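Local coordinates for nitroalkane oxidase (Podospora anserina, PDB 3MKH), which oxidises nitroalkanes to aldehydes or ketones with FAD, removing a substrate proton to form a carbanion and releasing nitrite and hydrogen peroxide, at residues W170-A175 / T236-P241; L144-P149 / Q200-K205; G72-E77 / A337-P342. One frame throughout, in Å; residues are numbered along the deposited sequence.

Interaction 1. Residues W170-A175 / T236-P241; sequences WATNCA and TSVSGP. With FAD (flavin-adenine dinucleotide), chain E.
Gly-240 sits directly against the backbone of residues 170-175, its CA 4.1 Å from the CA of Thr-172. A side chain at this position would point into the other segment and run into the carbonyl oxygen of Trp-170, so the close approach depends on the bare CA. On one side of it the preceding carbonyl is used: Asn-173 N donates to Ser-239 O over 2.7 Å, at 166° and nearly along the C=O axis. Asn-173 is the third residue of a type II turn from Ala-171 to Cys-174. The carbonyl of Gly-240 itself takes a weaker, bent bond from Trp-170 N. Pro-241 packs against the residues at and after the end of the turn, its CG 3.8 Å from Ala-175 CB and its CD near the sulfur of Cys-174. The Pro-241 carbonyl oxygen is linked by one water to Ala-171 N.

Both loops belong to the beta-sheet part of the acyl-CoA dehydrogenase fold, one following strand 161-168 and the other leading into strand 242-251, and the first lines the flavin site. With CG anti to the carbonyl carbon (chi1 -60°), the Trp-170 indole comes to the dimethylbenzene end of the flavin, CE3 3.5 Å from FAD C8M, and lies oblique to it; Ile-376 of the second subunit also packs on it. Toward the pyrimidine end, Thr-172 N gives a weak hydrogen bond to FAD O4; at the middle ring, Thr-172 OG1 stands 2.8 Å from FAD N5. The methyl branch of Thr-172 turns the other way, CG2 touching Val-238 CG1 at 3.6 Å. Beyond the pair, Thr-172 O is held by the hydroxyl of Ser-131, and Ala-98 of helix 90-109 touches the Thr-172 side chain.

Interaction 2. Residues L144-P149 / Q200-K205; sequences LEKGAP and QDPENK
Lys-146 lies across the ring of Pro-202 at about a right angle, joining a type II turn from Glu-145 to Ala-148 with a loop that enters a short 3-10 segment, 202-205. Both pieces are connections between strands of the beta-sheet domain, at the protein surface. The lysine CB starts 4.6 Å from Pro-202 CD. CG comes closest, 3.8 Å from the same atom. CD has already moved on past the ring, and CE passes over the backbone, 4.2 Å from Asp-201 CA and a little farther from Gln-200 O. With the chain extended beyond CG, NZ ends 6.1 Å from Asp-201 OD2, too far for a salt bridge, although the opposite charges may still attract weakly.

CG of the proline also lies near two carbonyls, 3.6 Å from Leu-144 O, just before the turn, and slightly farther from Glu-145 O, the first of the turn. Leu-144 CD2 comes within 4.1 Å of Glu-203 OE1, a loose contact, and the leucine side chain is backed by Ala-263 and Phe-267 of helix 262-298. Glu-145 points away from this contact and forms a salt bridge with Arg-310 of the second subunit. No direct hydrogen bond joins the segments; instead one water donates to both Leu-144 O and Asp-201 OD1. That same Asp-201 oxygen closes an Asx turn by accepting from Glu-203 N at 2.9 Å, the donor standing 48° above the carboxylate plane.

Interaction 3. Residues G72-E77 / A337-P342; sequences GGTLIE and AMENGP
The capping box that starts helix 75-88, formed by Thr-74 and Glu-77, is met from across the contact by the carboxylate of Glu-339, in the last turn of helix 311-340. Glu-339 OE2 accepts from Leu-75 N at 3.0 Å and 165°, with the donor 43° above the carboxylate plane. Extended beyond CG, the Glu-339 side chain reaches the start of helix 75-88 and crosses that of Thr-74 at about a right angle, OE2 3.5 Å from Thr-74 CB. One water carries the same oxygen on to Ile-76 N, and a second water donates to OE1. Next to the N-terminus of helix 75-88, the Glu-339 carboxylate is probably stabilised in its charged form.

Within the box, Thr-74 OG1 is the N-cap acceptor for Glu-77 N at 3.1 Å, and Glu-77 OE1 takes a weak return bond from Thr-74 N. A chi1 of 63° sets OG1 between the backbone N and the carbonyl carbon, facing the helix start. An alanine in place of Thr-74 would probably leave Glu-77 N without its capping acceptor and open a small gap beside Glu-339 OE2 where CG2 had lain.

In the acyl-CoA dehydrogenase fold the contact joins the N-terminal helical domain to the C-terminal helical bundle. An apolar touch lies beside the polar one: Leu-75 CD2 meets Met-338 CB at 3.8 Å, and both side chains also rest on Val-275 of helix 262-298. After Asn-340 the helix ends at Gly-341, which has positive phi and whose N is bonded to Ala-337 O. Gly-341 O receives a weak hydrogen bond from His-6 of the third subunit.

The three contacts do not touch: nearest atoms are about 16 Å apart between interactions 1 and 2, 17 Å between 1 and 3, and 16 Å between 2 and 3. Only interaction 1 lines the flavin ring, and it lies across the chain's centre from interaction 3. Interaction 2 approaches the cofactor only through Glu-145, whose side chain is about 5 Å from FAD; its own packing is at the surface. In interaction 3 the side chain of Leu-75 is about 11 Å from that of Asp-399, the inferred proton acceptor. Along the chain, the segments of interactions 1 and 2 alternate, and both lie inside the long loop closed by interaction 3.

Interaction 1. Residues W170-A175 / T236-P241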
loop_
_atom_site.group_PDB
_atom_site.type_symbol
_atom_site.label_atom_id
_atom_site.label_comp_id
_atom_site.label_asym_id
_atom_site.label_seq_id
_atom_site.Cartn_x
_atom_site.Cartn_y
_atom_site.Cartn_z
ATOM N N TRP A 170 -18.096 -2.209 25.667
ATOM C CA TRP A 170 -16.741 -2.587 25.267
ATOM C C TRP A 170 -15.721 -2.578 26.412
ATOM O O TRP A 170 -14.557 -2.899 26.198
ATOM C CB TRP A 170 -16.214 -1.712 24.120
ATOM C CG TRP A 170 -17.024 -1.761 22.830
ATOM C CD1 TRP A 170 -17.796 -0.755 22.314
ATOM C CD2 TRP A 170 -17.106 -2.847 21.899
ATOM N NE1 TRP A 170 -18.375 -1.162 21.135
ATOM C CE2 TRP A 170 -17.959 -2.435 20.851
ATOM C CE3 TRP A 170 -16.551 -4.132 21.851
ATOM C CZ2 TRP A 170 -18.269 -3.259 19.771
ATOM C CZ3 TRP A 170 -16.864 -4.952 20.773
ATOM C CH2 TRP A 170 -17.711 -4.509 19.747
ATOM N N ALA A 171 -16.140 -2.198 27.613
ATOM C CA ALA A 171 -15.181 -2.040 28.701
ATOM C C ALA A 171 -14.825 -3.387 29.306
ATOM O O ALA A 171 -15.567 -3.967 30.111
ATOM C CB ALA A 171 -15.694 -1.075 29.748
ATOM N N THR A 172 -13.673 -3.883 28.895
ATOM C CA THR A 172 -13.268 -5.236 29.211
ATOM C C THR A 172 -13.281 -5.510 30.718
ATOM O O THR A 172 -12.706 -4.749 31.494
ATOM C CB THR A 172 -11.869 -5.506 28.633
ATOM O OG1 THR A 172 -11.887 -5.251 27.222
ATOM C CG2 THR A 172 -11.452 -6.928 28.893
ATOM N N ASN A 173 -13.943 -6.599 31.109
ATOM C CA ASN A 173 -14.026 -7.045 32.504
ATOM C C ASN A 173 -15.076 -6.340 33.375
ATOM O O ASN A 173 -15.301 -6.767 34.506
ATOM C CB ASN A 173 -12.670 -6.903 33.243
ATOM C CG ASN A 173 -11.584 -7.828 32.725
ATOM O OD1 ASN A 173 -10.389 -7.621 33.032
ATOM N ND2 ASN A 173 -11.962 -8.853 31.981
ATOM N N CYS A 174 -15.705 -5.268 32.886
ATOM C CA CYS A 174 -16.517 -4.425 33.776
ATOM C C CYS A 174 -17.660 -5.168 34.481
ATOM O O CYS A 174 -18.099 -4.762 35.566
ATOM C CB CYS A 174 -17.076 -3.203 33.034
ATOM S SG CYS A 174 -18.337 -3.610 31.793
ATOM N N ALA A 175 -18.128 -6.263 33.884
ATOM C CA ALA A 175 -19.268 -6.977 34.459
ATOM C C ALA A 175 -18.880 -8.082 35.457
ATOM O O ALA A 175 -19.743 -8.649 36.125
ATOM C CB ALA A 175 -20.168 -7.530 33.338
ATOM N N THR A 236 -12.609 -14.248 21.958
ATOM C CA THR A 236 -13.927 -14.815 22.272
ATOM C C THR A 236 -14.130 -15.132 23.765
ATOM O O THR A 236 -15.255 -15.409 24.198
ATOM C CB THR A 236 -14.208 -16.072 21.432
ATOM O OG1 THR A 236 -13.315 -17.130 21.815
ATOM C CG2 THR A 236 -14.027 -15.766 19.937
ATOM N N SER A 237 -13.048 -15.090 24.545
ATOM C CA SER A 237 -13.135 -15.291 25.992
ATOM C C SER A 237 -13.058 -13.945 26.713
ATOM O O SER A 237 -12.944 -13.882 27.941
ATOM C CB SER A 237 -12.021 -16.230 26.495
ATOM O OG SER A 237 -10.787 -15.527 26.659
ATOM N N VAL A 238 -13.109 -12.868 25.944
ATOM C CA VAL A 238 -13.052 -11.530 26.527
ATOM C C VAL A 238 -14.459 -10.975 26.684
ATOM O O VAL A 238 -15.270 -11.075 25.770
ATOM C CB VAL A 238 -12.217 -10.571 25.656
ATOM C CG1 VAL A 238 -12.350 -9.158 26.162
ATOM C CG2 VAL A 238 -10.747 -11.023 25.626
ATOM N N SER A 239 -14.758 -10.407 27.846
ATOM C CA SER A 239 -16.097 -9.882 28.114
ATOM C C SER A 239 -16.086 -8.354 28.291
ATOM O O SER A 239 -15.565 -7.841 29.274
ATOM C CB SER A 239 -16.688 -10.547 29.364
ATOM O OG SER A 239 -17.969 -10.019 29.667
ATOM N N GLY A 240 -16.683 -7.635 27.348
ATOM C CA GLY A 240 -16.853 -6.194 27.485
ATOM C C GLY A 240 -18.242 -5.807 27.031
ATOM O O GLY A 240 -18.409 -5.207 25.979
ATOM N N PRO A 241 -19.259 -6.181 27.823
ATOM C CA PRO A 241 -20.651 -6.086 27.369
ATOM C C PRO A 241 -21.228 -4.672 27.351
ATOM O O PRO A 241 -20.636 -3.725 27.876
ATOM C CB PRO A 241 -21.403 -6.965 28.381
ATOM C CG PRO A 241 -20.520 -6.934 29.608
ATOM C CD PRO A 241 -19.130 -6.914 29.096
HETATM P PA FAD E . -15.794 5.694 18.010
HETATM O O1A FAD E . -16.298 6.866 18.722
HETATM O O2A FAD E . -16.565 4.450 18.049
HETATM O O5B FAD E . -15.551 6.108 16.476
HETATM C C5B FAD E . -15.817 5.192 15.416
HETATM C C4B FAD E . -15.237 5.653 14.067
HETATM O O4B FAD E . -15.875 6.876 13.675
HETATM C C3B FAD E . -13.751 5.984 14.175
HETATM O O3B FAD E . -12.972 4.820 13.896
HETATM C C2B FAD E . -13.562 7.003 13.066
HETATM O O2B FAD E . -13.335 6.341 11.826
HETATM C C1B FAD E . -14.904 7.735 13.027
HETATM N N9A FAD E . -14.768 9.013 13.780
HETATM C C8A FAD E . -15.442 9.355 14.874
HETATM N N7A FAD E . -15.059 10.559 15.279
HETATM C C5A FAD E . -14.132 10.993 14.434
HETATM C C6A FAD E . -13.385 12.158 14.342
HETATM N N6A FAD E . -13.533 13.128 15.236
HETATM N N1A FAD E . -12.514 12.291 13.337
HETATM C C2A FAD E . -12.361 11.331 12.443
HETATM N N3A FAD E . -13.059 10.209 12.500
HETATM C C4A FAD E . -13.946 10.010 13.480
HETATM N N1 FAD E . -13.107 0.333 26.066
HETATM C C2 FAD E . -12.909 0.689 27.394
HETATM O O2 FAD E . -13.405 1.721 27.822
HETATM N N3 FAD E . -12.146 -0.121 28.229
HETATM C C4 FAD E . -11.581 -1.299 27.748
HETATM O O4 FAD E . -10.913 -2.009 28.496
HETATM C C4X FAD E . -11.780 -1.656 26.420
HETATM N N5 FAD E . -11.223 -2.827 25.902
HETATM C C5X FAD E . -11.711 -3.337 24.694
HETATM C C6 FAD E . -11.443 -4.647 24.310
HETATM C C7 FAD E . -11.940 -5.139 23.109
HETATM C C7M FAD E . -11.657 -6.575 22.679
HETATM C C8 FAD E . -12.704 -4.317 22.292
HETATM C C8M FAD E . -13.258 -4.846 20.969
HETATM C C9 FAD E . -12.963 -3.009 22.673
HETATM C C9A FAD E . -12.471 -2.519 23.873
HETATM N N10 FAD E . -12.736 -1.206 24.260
HETATM C C10 FAD E . -12.540 -0.840 25.586
HETATM C "C1'" FAD E . -13.207 -0.199 23.279
HETATM C "C2'" FAD E . -12.027 0.461 22.564
HETATM O "O2'" FAD E . -11.228 1.175 23.502
HETATM C "C3'" FAD E . -12.462 1.399 21.427
HETATM O "O3'" FAD E . -11.304 1.783 20.699
HETATM C "C4'" FAD E . -13.168 2.674 21.911
HETATM O "O4'" FAD E . -14.532 2.402 22.201
HETATM C "C5'" FAD E . -13.101 3.763 20.834
HETATM O "O5'" FAD E . -13.611 3.292 19.585
HETATM P P FAD E . -13.391 4.127 18.246
HETATM O O1P FAD E . -11.991 4.563 18.203
HETATM O O2P FAD E . -13.927 3.364 17.118
HETATM O O3P FAD E . -14.297 5.432 18.534
HETATM O O HOH W 1 -18.791 -1.882 28.897
#

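Interaction 2. Residues L144-P149 / Q200-K205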
loop_
_atom_site.group_PDB
_atom_site.type_symbol
_atom_site.label_atom_id
_atom_site.label_comp_id
_atom_site.label_asym_id
_atom_site.label_seq_id
_atom_site.Cartn_x
_atom_site.Cartn_y
_atom_site.Cartn_z
ATOM N N LEU A 144 -15.047 14.804 24.011
ATOM C CA LEU A 144 -14.491 16.086 24.463
ATOM C C LEU A 144 -14.750 17.231 23.486
ATOM O O LEU A 144 -14.308 18.364 23.706
ATOM C CB LEU A 144 -12.990 15.954 24.669
ATOM C CG LEU A 144 -12.491 15.414 26.012
ATOM C CD1 LEU A 144 -13.187 14.138 26.385
ATOM C CD2 LEU A 144 -10.990 15.216 25.938
ATOM N N GLU A 145 -15.456 16.937 22.400
ATOM C CA GLU A 145 -15.652 17.916 21.340
ATOM C C GLU A 145 -16.628 19.012 21.739
ATOM O O GLU A 145 -17.733 18.736 22.203
ATOM C CB GLU A 145 -16.134 17.235 20.061
ATOM C CG GLU A 145 -16.182 18.155 18.847
ATOM C CD GLU A 145 -16.623 17.434 17.578
ATOM O OE1 GLU A 145 -17.528 16.575 17.665
ATOM O OE2 GLU A 145 -16.065 17.724 16.495
ATOM N N LYS A 146 -16.219 20.264 21.550
ATOM C CA LYS A 146 -17.130 21.381 21.781
ATOM C C LYS A 146 -18.340 21.261 20.864
ATOM O O LYS A 146 -18.194 21.014 19.662
ATOM C CB LYS A 146 -16.421 22.718 21.535
ATOM C CG LYS A 146 -15.512 23.162 22.665
ATOM C CD LYS A 146 -14.891 24.516 22.345
ATOM C CE LYS A 146 -14.210 25.124 23.559
ATOM N NZ LYS A 146 -13.454 26.356 23.165
ATOM N N GLY A 147 -19.531 21.438 21.428
ATOM C CA GLY A 147 -20.751 21.400 20.646
ATOM C C GLY A 147 -21.324 20.006 20.509
ATOM O O GLY A 147 -22.378 19.824 19.905
ATOM N N ALA A 148 -20.631 19.011 21.059
ATOM C CA ALA A 148 -21.138 17.642 21.030
ATOM C C ALA A 148 -21.855 17.345 22.346
ATOM O O ALA A 148 -21.722 18.103 23.312
ATOM C CB ALA A 148 -19.986 16.640 20.779
ATOM N N PRO A 149 -22.635 16.256 22.389
ATOM C CA PRO A 149 -23.354 15.895 23.617
ATOM C C PRO A 149 -22.431 15.580 24.801
ATOM O O PRO A 149 -22.849 15.760 25.944
ATOM C CB PRO A 149 -24.121 14.625 23.219
ATOM C CG PRO A 149 -24.236 14.691 21.742
ATOM C CD PRO A 149 -22.981 15.368 21.266
ATOM N N GLN A 200 -17.875 26.635 27.158
ATOM C CA GLN A 200 -16.905 26.030 28.067
ATOM C C GLN A 200 -16.336 24.746 27.455
ATOM O O GLN A 200 -17.037 24.028 26.752
ATOM C CB GLN A 200 -17.563 25.730 29.417
ATOM C CG GLN A 200 -16.601 25.291 30.516
ATOM C CD GLN A 200 -17.309 25.001 31.840
ATOM O OE1 GLN A 200 -18.541 24.980 31.911
ATOM N NE2 GLN A 200 -16.532 24.770 32.892
ATOM N N ASP A 201 -15.061 24.475 27.719
ATOM C CA ASP A 201 -14.412 23.238 27.284
ATOM C C ASP A 201 -15.011 22.036 28.030
ATOM O O ASP A 201 -14.934 21.967 29.247
ATOM C CB ASP A 201 -12.905 23.331 27.568
ATOM C CG ASP A 201 -12.110 22.155 27.005
ATOM O OD1 ASP A 201 -12.696 21.083 26.706
ATOM O OD2 ASP A 201 -10.874 22.308 26.871
ATOM N N PRO A 202 -15.613 21.085 27.296
ATOM C CA PRO A 202 -16.211 19.892 27.923
ATOM C C PRO A 202 -15.223 19.121 28.808
ATOM O O PRO A 202 -15.622 18.407 29.738
ATOM C CB PRO A 202 -16.615 19.031 26.717
ATOM C CG PRO A 202 -16.835 19.998 25.625
ATOM C CD PRO A 202 -15.871 21.140 25.848
ATOM N N GLU A 203 -13.941 19.248 28.500
ATOM C CA GLU A 203 -12.899 18.604 29.286
ATOM C C GLU A 203 -12.977 18.978 30.768
ATOM O O GLU A 203 -12.614 18.177 31.634
ATOM C CB GLU A 203 -11.511 18.920 28.715
ATOM C CG GLU A 203 -10.391 18.267 29.510
ATOM C CD GLU A 203 -9.087 18.176 28.740
ATOM O OE1 GLU A 203 -9.076 18.475 27.523
ATOM O OE2 GLU A 203 -8.070 17.801 29.362
ATOM N N ASN A 204 -13.464 20.187 31.054
ATOM C CA ASN A 204 -13.580 20.689 32.429
ATOM C C ASN A 204 -14.539 19.896 33.328
ATOM O O ASN A 204 -14.490 20.028 34.551
ATOM C CB ASN A 204 -14.042 22.154 32.427
ATOM C CG ASN A 204 -13.009 23.116 31.823
ATOM O OD1 ASN A 204 -11.872 22.743 31.526
ATOM N ND2 ASN A 204 -13.414 24.373 31.652
ATOM N N LYS A 205 -15.439 19.117 32.726
ATOM C CA LYS A 205 -16.449 18.363 33.483
ATOM C C LYS A 205 -16.092 16.878 33.667
ATOM O O LYS A 205 -16.791 16.133 34.374
ATOM C CB LYS A 205 -17.820 18.455 32.795
ATOM C CG LYS A 205 -18.195 19.848 32.344
ATOM C CD LYS A 205 -18.380 20.778 33.535
ATOM C CE LYS A 205 -19.783 20.663 34.132
ATOM N NZ LYS A 205 -19.957 21.655 35.248
HETATM O O HOH W 2 -12.071 19.846 24.578
#

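Interaction 3. Residues G72-E77 / A337-P342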
loop_
_atom_site.group_PDB
_atom_site.type_symbol
_atom_site.label_atom_id
_atom_site.label_comp_id
_atom_site.label_asym_id
_atom_site.label_seq_id
_atom_site.Cartn_x
_atom_site.Cartn_y
_atom_site.Cartn_z
ATOM N N GLY A 72 5.355 -3.388 39.899
ATOM C CA GLY A 72 5.395 -2.973 38.502
ATOM C C GLY A 72 6.780 -2.567 38.019
ATOM O O GLY A 72 7.486 -1.784 38.672
ATOM N N GLY A 73 7.168 -3.098 36.867
ATOM C CA GLY A 73 8.466 -2.818 36.281
ATOM C C GLY A 73 8.391 -1.828 35.137
ATOM O O GLY A 73 7.474 -1.005 35.057
ATOM N N THR A 74 9.355 -1.916 34.232
ATOM C CA THR A 74 9.435 -0.969 33.133
ATOM C C THR A 74 8.433 -1.331 32.040
ATOM O O THR A 74 7.977 -2.472 31.942
ATOM C CB THR A 74 10.828 -0.976 32.511
ATOM O OG1 THR A 74 11.073 -2.271 31.963
ATOM C CG2 THR A 74 11.892 -0.664 33.571
ATOM N N LEU A 75 8.099 -0.348 31.217
ATOM C CA LEU A 75 7.223 -0.568 30.077
ATOM C C LEU A 75 7.902 -1.533 29.093
ATOM O O LEU A 75 7.244 -2.345 28.440
ATOM C CB LEU A 75 6.900 0.780 29.432
ATOM C CG LEU A 75 5.533 1.102 28.832
ATOM C CD1 LEU A 75 4.367 0.397 29.549
ATOM C CD2 LEU A 75 5.336 2.622 28.780
ATOM N N ILE A 76 9.224 -1.461 28.990
ATOM C CA ILE A 76 9.950 -2.404 28.137
ATOM C C ILE A 76 9.673 -3.861 28.536
ATOM O O ILE A 76 9.409 -4.717 27.691
ATOM C CB ILE A 76 11.472 -2.156 28.194
ATOM C CG1 ILE A 76 11.855 -0.953 27.344
ATOM C CG2 ILE A 76 12.235 -3.364 27.667
ATOM C CD1 ILE A 76 12.351 -1.358 25.964
ATOM N N GLU A 77 9.746 -4.144 29.828
ATOM C CA GLU A 77 9.507 -5.500 30.323
ATOM C C GLU A 77 8.056 -5.919 30.118
ATOM O O GLU A 77 7.765 -7.084 29.832
ATOM C CB GLU A 77 9.904 -5.615 31.808
ATOM C CG GLU A 77 11.383 -5.897 32.005
ATOM C CD GLU A 77 11.940 -5.387 33.334
ATOM O OE1 GLU A 77 11.231 -4.656 34.077
ATOM O OE2 GLU A 77 13.110 -5.715 33.626
ATOM N N ALA A 337 11.370 5.582 25.713
ATOM C CA ALA A 337 11.179 7.033 25.768
ATOM C C ALA A 337 10.077 7.466 26.747
ATOM O O ALA A 337 10.203 8.493 27.448
ATOM C CB ALA A 337 10.915 7.593 24.358
ATOM N N MET A 338 8.994 6.688 26.806
ATOM C CA MET A 338 7.905 7.031 27.711
ATOM C C MET A 338 8.410 7.181 29.142
ATOM O O MET A 338 7.926 8.020 29.894
ATOM C CB MET A 338 6.789 5.988 27.669
ATOM C CG MET A 338 5.829 6.172 26.505
ATOM S SD MET A 338 4.915 7.717 26.629
ATOM C CE MET A 338 3.860 7.403 28.038
ATOM N N GLU A 339 9.376 6.356 29.514
ATOM C CA GLU A 339 9.875 6.359 30.891
ATOM C C GLU A 339 11.209 7.108 31.083
ATOM O O GLU A 339 11.552 7.479 32.204
ATOM C CB GLU A 339 9.935 4.918 31.442
ATOM C CG GLU A 339 8.524 4.311 31.583
ATOM C CD GLU A 339 8.500 2.897 32.147
ATOM O OE1 GLU A 339 7.447 2.499 32.691
ATOM O OE2 GLU A 339 9.525 2.187 32.048
ATOM N N ASN A 340 11.941 7.342 29.995
ATOM C CA ASN A 340 13.302 7.879 30.108
ATOM C C ASN A 340 13.622 9.080 29.232
ATOM O O ASN A 340 14.728 9.625 29.308
ATOM C CB ASN A 340 14.322 6.778 29.825
ATOM C CG ASN A 340 14.160 5.608 30.754
ATOM O OD1 ASN A 340 14.507 5.696 31.934
ATOM N ND2 ASN A 340 13.587 4.511 30.244
ATOM N N GLY A 341 12.673 9.488 28.392
ATOM C CA GLY A 341 12.954 10.543 27.432
ATOM C C GLY A 341 13.984 10.085 26.409
ATOM O O GLY A 341 14.184 8.879 26.219
ATOM N N PRO A 342 14.663 11.042 25.751
ATOM C CA PRO A 342 14.563 12.477 26.032
ATOM C C PRO A 342 13.252 13.075 25.545
ATOM O O PRO A 342 12.401 12.362 25.002
ATOM C CB PRO A 342 15.732 13.076 25.227
ATOM C CG PRO A 342 15.955 12.104 24.091
ATOM C CD PRO A 342 15.461 10.756 24.540
HETATM O O HOH W 3 5.496 0.979 33.270
HETATM O O HOH W 4 10.496 1.314 29.694
#